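Local coordinates for Sel1 repeat family protein (Pseudomonas aeruginosa, PDB 6LCH) that probably serves as an immunity protein that binds and neutralises the type VI secretion effector PldB, protecting the producing cell, at residues G131-I144 with Y156-A168. Numbering follows the deposited sequence.
Sequences GNPPALTELGKFYI and YTHCAASQGYAPA
L136 spreads its two methyls along the facing side of helix 156-162: L136 CD2 lies 3.7 Å from Y156 CD1, while L136 CD1 rests against C159 SG. The Y156 ring also receives L139 CB, and its edge at CE2 meets Y143 CE2 at 3.9 Å. At the other end the Y165 ring is sandwiched, with the P133-P134 peptide over one face near the rim and P167 CD over the centre of the opposite face. Y165 CG lies anti to the backbone N (chi1 -179°), which carries the ring across the start of helix 133-144; P133 CB comes within 3.4 Å of its CG. T137 OG1 sits at the ring's edge and donates back to P133 O at 2.7 Å. A160 CB fits against both oxygens. With no side chain on G140, its CA lies 3.5 Å from T157 OG1. Q163 NE2 donates to G131 O (2.9 Å, bent to 145°), which lies in its amide plane.

Further out, C159 O on NE2 and E13 N on OE1 fix that amide. A water donates to T137 O and T157 OG1, the latter also hydrogen-bonded to G153 O. This antiparallel Sel1 hairpin is thus largely apolar, its buried polar groups paired locally, and the C10-C159 disulfide and Y156 OH on F8 N tie it to the N-terminal segment.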
loop_
_atom_site.group_PDB
_atom_site.type_symbol
_atom_site.label_atom_id
_atom_site.label_comp_id
_atom_site.label_asym_id
_atom_site.label_seq_id
_atom_site.Cartn_x
_atom_site.Cartn_y
_atom_site.Cartn_z
ATOM N N GLY A 131 -7.407 12.042 0.716
ATOM C CA GLY A 131 -7.485 10.770 1.400
ATOM C C GLY A 131 -6.721 9.642 0.751
ATOM O O GLY A 131 -7.024 8.477 1.015
ATOM N N ASN A 132 -5.739 9.946 -0.083
ATOM C CA ASN A 132 -4.967 8.909 -0.759
ATOM C C ASN A 132 -4.162 8.101 0.250
ATOM O O ASN A 132 -3.323 8.673 0.957
ATOM C CB ASN A 132 -4.046 9.541 -1.793
ATOM C CG ASN A 132 -3.179 8.523 -2.492
ATOM O OD1 ASN A 132 -1.972 8.463 -2.261
ATOM N ND2 ASN A 132 -3.790 7.712 -3.348
ATOM N N PRO A 133 -4.384 6.793 0.363
ATOM C CA PRO A 133 -3.692 6.000 1.396
ATOM C C PRO A 133 -2.183 5.964 1.204
ATOM O O PRO A 133 -1.445 6.063 2.197
ATOM C CB PRO A 133 -4.322 4.605 1.249
ATOM C CG PRO A 133 -5.685 4.876 0.684
ATOM C CD PRO A 133 -5.499 6.046 -0.247
ATOM N N PRO A 134 -1.661 5.805 -0.025
ATOM C CA PRO A 134 -0.197 5.890 -0.172
ATOM C C PRO A 134 0.382 7.225 0.258
ATOM O O PRO A 134 1.421 7.259 0.933
ATOM C CB PRO A 134 0.019 5.631 -1.669
ATOM C CG PRO A 134 -1.128 4.772 -2.051
ATOM C CD PRO A 134 -2.281 5.330 -1.280
ATOM N N ALA A 135 -0.265 8.335 -0.103
ATOM C CA ALA A 135 0.286 9.638 0.252
ATOM C C ALA A 135 0.259 9.863 1.758
ATOM O O ALA A 135 1.213 10.411 2.324
ATOM C CB ALA A 135 -0.474 10.745 -0.477
ATOM N N LEU A 136 -0.823 9.452 2.424
ATOM C CA LEU A 136 -0.896 9.623 3.872
ATOM C C LEU A 136 0.125 8.748 4.585
ATOM O O LEU A 136 0.645 9.132 5.639
ATOM C CB LEU A 136 -2.302 9.296 4.374
ATOM C CG LEU A 136 -3.476 10.201 3.993
ATOM C CD1 LEU A 136 -4.760 9.420 4.139
ATOM C CD2 LEU A 136 -3.510 11.443 4.862
ATOM N N THR A 137 0.417 7.573 4.026
ATOM C CA THR A 137 1.400 6.675 4.627
ATOM C C THR A 137 2.816 7.224 4.491
ATOM O O THR A 137 3.614 7.131 5.433
ATOM C CB THR A 137 1.292 5.294 3.979
ATOM O OG1 THR A 137 -0.032 4.787 4.167
ATOM C CG2 THR A 137 2.293 4.326 4.589
ATOM N N GLU A 138 3.152 7.787 3.326
ATOM C CA GLU A 138 4.478 8.370 3.147
ATOM C C GLU A 138 4.679 9.567 4.066
ATOM O O GLU A 138 5.745 9.720 4.673
ATOM C CB GLU A 138 4.688 8.784 1.690
ATOM C CG GLU A 138 5.947 9.615 1.457
ATOM C CD GLU A 138 7.221 8.802 1.603
ATOM O OE1 GLU A 138 7.168 7.573 1.382
ATOM O OE2 GLU A 138 8.273 9.390 1.940
ATOM N N LEU A 139 3.667 10.433 4.170
ATOM C CA LEU A 139 3.753 11.554 5.100
ATOM C C LEU A 139 3.908 11.057 6.530
ATOM O O LEU A 139 4.686 11.619 7.313
ATOM C CB LEU A 139 2.515 12.445 4.966
ATOM C CG LEU A 139 2.417 13.293 3.695
ATOM C CD1 LEU A 139 1.011 13.851 3.538
ATOM C CD2 LEU A 139 3.436 14.420 3.695
ATOM N N GLY A 140 3.175 10.001 6.884
ATOM C CA GLY A 140 3.356 9.389 8.187
ATOM C C GLY A 140 4.788 8.965 8.438
ATOM O O GLY A 140 5.318 9.156 9.532
ATOM N N LYS A 141 5.443 8.408 7.417
ATOM C CA LYS A 141 6.825 7.965 7.578
ATOM C C LYS A 141 7.772 9.141 7.790
ATOM O O LYS A 141 8.726 9.040 8.570
ATOM C CB LYS A 141 7.248 7.136 6.366
ATOM C CG LYS A 141 6.668 5.730 6.373
ATOM C CD LYS A 141 6.357 5.231 4.969
ATOM C CE LYS A 141 7.617 4.853 4.215
ATOM N NZ LYS A 141 7.307 4.041 3.001
ATOM N N PHE A 142 7.535 10.259 7.099
ATOM C CA PHE A 142 8.377 11.437 7.286
ATOM C C PHE A 142 8.128 12.078 8.646
ATOM O O PHE A 142 9.072 12.500 9.324
ATOM C CB PHE A 142 8.127 12.447 6.161
ATOM C CG PHE A 142 8.871 13.747 6.324
ATOM C CD1 PHE A 142 10.179 13.873 5.883
ATOM C CD2 PHE A 142 8.261 14.848 6.905
ATOM C CE1 PHE A 142 10.868 15.067 6.029
ATOM C CE2 PHE A 142 8.946 16.045 7.057
ATOM C CZ PHE A 142 10.249 16.155 6.616
ATOM N N TYR A 143 6.864 12.138 9.066
ATOM C CA TYR A 143 6.521 12.842 10.294
ATOM C C TYR A 143 6.919 12.052 11.534
ATOM O O TYR A 143 7.353 12.638 12.532
ATOM C CB TYR A 143 5.026 13.143 10.318
ATOM C CG TYR A 143 4.637 14.293 9.426
ATOM C CD1 TYR A 143 5.430 15.429 9.346
ATOM C CD2 TYR A 143 3.479 14.245 8.670
ATOM C CE1 TYR A 143 5.078 16.487 8.535
ATOM C CE2 TYR A 143 3.121 15.295 7.853
ATOM C CZ TYR A 143 3.923 16.413 7.791
ATOM O OH TYR A 143 3.570 17.465 6.981
ATOM N N ILE A 144 6.757 10.729 11.505
ATOM C CA ILE A 144 7.042 9.932 12.694
ATOM C C ILE A 144 8.537 9.928 12.988
ATOM O O ILE A 144 8.963 10.185 14.120
ATOM C CB ILE A 144 6.497 8.503 12.531
ATOM C CG1 ILE A 144 4.972 8.508 12.482
ATOM C CG2 ILE A 144 6.976 7.606 13.673
ATOM C CD1 ILE A 144 4.393 7.227 11.909
ATOM N N TYR A 156 -2.150 10.474 10.237
ATOM C CA TYR A 156 -2.244 10.233 8.801
ATOM C C TYR A 156 -2.131 8.752 8.482
ATOM O O TYR A 156 -2.848 8.240 7.616
ATOM C CB TYR A 156 -1.163 11.016 8.066
ATOM C CG TYR A 156 -1.473 12.487 7.946
ATOM C CD1 TYR A 156 -2.763 12.955 8.135
ATOM C CD2 TYR A 156 -0.478 13.404 7.643
ATOM C CE1 TYR A 156 -3.053 14.300 8.026
ATOM C CE2 TYR A 156 -0.756 14.744 7.533
ATOM C CZ TYR A 156 -2.045 15.189 7.727
ATOM O OH TYR A 156 -2.326 16.529 7.615
ATOM N N THR A 157 -1.233 8.047 9.170
ATOM C CA THR A 157 -1.128 6.609 8.965
ATOM C C THR A 157 -2.386 5.891 9.432
ATOM O O THR A 157 -2.769 4.869 8.846
ATOM C CB THR A 157 0.109 6.064 9.678
ATOM O OG1 THR A 157 1.185 6.995 9.537
ATOM C CG2 THR A 157 0.534 4.750 9.056
ATOM N N HIS A 158 -3.053 6.410 10.467
ATOM C CA HIS A 158 -4.317 5.817 10.894
ATOM C C HIS A 158 -5.423 6.078 9.878
ATOM O O HIS A 158 -6.275 5.213 9.649
ATOM C CB HIS A 158 -4.707 6.330 12.279
ATOM C CG HIS A 158 -4.222 5.463 13.399
ATOM N ND1 HIS A 158 -4.841 4.281 13.746
ATOM C CD2 HIS A 158 -3.167 5.593 14.237
ATOM C CE1 HIS A 158 -4.198 3.729 14.759
ATOM N NE2 HIS A 158 -3.177 4.505 15.076
ATOM N N CYS A 159 -5.422 7.259 9.254
ATOM C CA CYS A 159 -6.389 7.538 8.198
ATOM C C CYS A 159 -6.225 6.564 7.039
ATOM O O CYS A 159 -7.215 6.110 6.451
ATOM C CB CYS A 159 -6.230 8.980 7.716
ATOM S SG CYS A 159 -7.507 9.538 6.567
ATOM N N ALA A 160 -4.979 6.218 6.711
ATOM C CA ALA A 160 -4.721 5.333 5.583
ATOM C C ALA A 160 -5.165 3.904 5.874
ATOM O O ALA A 160 -5.751 3.246 5.006
ATOM C CB ALA A 160 -3.238 5.378 5.218
ATOM N N ALA A 161 -4.896 3.396 7.081
ATOM C CA ALA A 161 -5.259 2.008 7.362
ATOM C C ALA A 161 -6.761 1.831 7.521
ATOM O O ALA A 161 -7.285 0.758 7.210
ATOM C CB ALA A 161 -4.551 1.502 8.612
ATOM N N SER A 162 -7.466 2.854 8.011
ATOM C CA SER A 162 -8.917 2.752 8.126
ATOM C C SER A 162 -9.580 2.551 6.770
ATOM O O SER A 162 -10.713 2.061 6.711
ATOM C CB SER A 162 -9.491 3.994 8.820
ATOM O OG SER A 162 -9.414 5.151 8.002
ATOM N N GLN A 163 -8.897 2.907 5.683
ATOM C CA GLN A 163 -9.378 2.647 4.333
ATOM C C GLN A 163 -8.943 1.281 3.812
ATOM O O GLN A 163 -9.134 0.992 2.625
ATOM C CB GLN A 163 -8.903 3.754 3.387
ATOM C CG GLN A 163 -9.224 5.154 3.896
ATOM C CD GLN A 163 -8.771 6.256 2.955
ATOM O OE1 GLN A 163 -9.150 6.284 1.783
ATOM N NE2 GLN A 163 -7.968 7.180 3.471
ATOM N N GLY A 164 -8.370 0.439 4.669
ATOM C CA GLY A 164 -7.997 -0.908 4.284
ATOM C C GLY A 164 -6.663 -1.038 3.594
ATOM O O GLY A 164 -6.397 -2.078 2.984
ATOM N N TYR A 165 -5.811 -0.021 3.677
ATOM C CA TYR A 165 -4.524 -0.009 2.990
ATOM C C TYR A 165 -3.499 -0.727 3.863
ATOM O O TYR A 165 -3.081 -0.206 4.902
ATOM C CB TYR A 165 -4.117 1.433 2.695
ATOM C CG TYR A 165 -2.804 1.602 1.972
ATOM C CD1 TYR A 165 -1.731 2.228 2.590
ATOM C CD2 TYR A 165 -2.640 1.157 0.667
ATOM C CE1 TYR A 165 -0.532 2.397 1.936
ATOM C CE2 TYR A 165 -1.437 1.324 0.002
ATOM C CZ TYR A 165 -0.389 1.945 0.645
ATOM O OH TYR A 165 0.812 2.121 -0.003
ATOM N N ALA A 166 -3.096 -1.924 3.434
ATOM C CA ALA A 166 -2.259 -2.776 4.276
ATOM C C ALA A 166 -0.912 -2.167 4.656
ATOM O O ALA A 166 -0.532 -2.287 5.834
ATOM C CB ALA A 166 -2.059 -4.135 3.592
ATOM N N PRO A 167 -0.145 -1.539 3.756
ATOM C CA PRO A 167 1.166 -1.008 4.170
ATOM C C PRO A 167 1.087 0.044 5.261
ATOM O O PRO A 167 2.089 0.275 5.945
ATOM C CB PRO A 167 1.738 -0.424 2.871
ATOM C CG PRO A 167 1.022 -1.141 1.791
ATOM C CD PRO A 167 -0.362 -1.346 2.310
ATOM N N ALA A 168 -0.064 0.694 5.443
ATOM C CA ALA A 168 -0.207 1.628 6.555
ATOM C C ALA A 168 -0.333 0.884 7.876
ATOM O O ALA A 168 0.256 1.289 8.884
ATOM C CB ALA A 168 -1.416 2.533 6.334
HETATM O O HOH W 1 3.441 5.846 7.855
#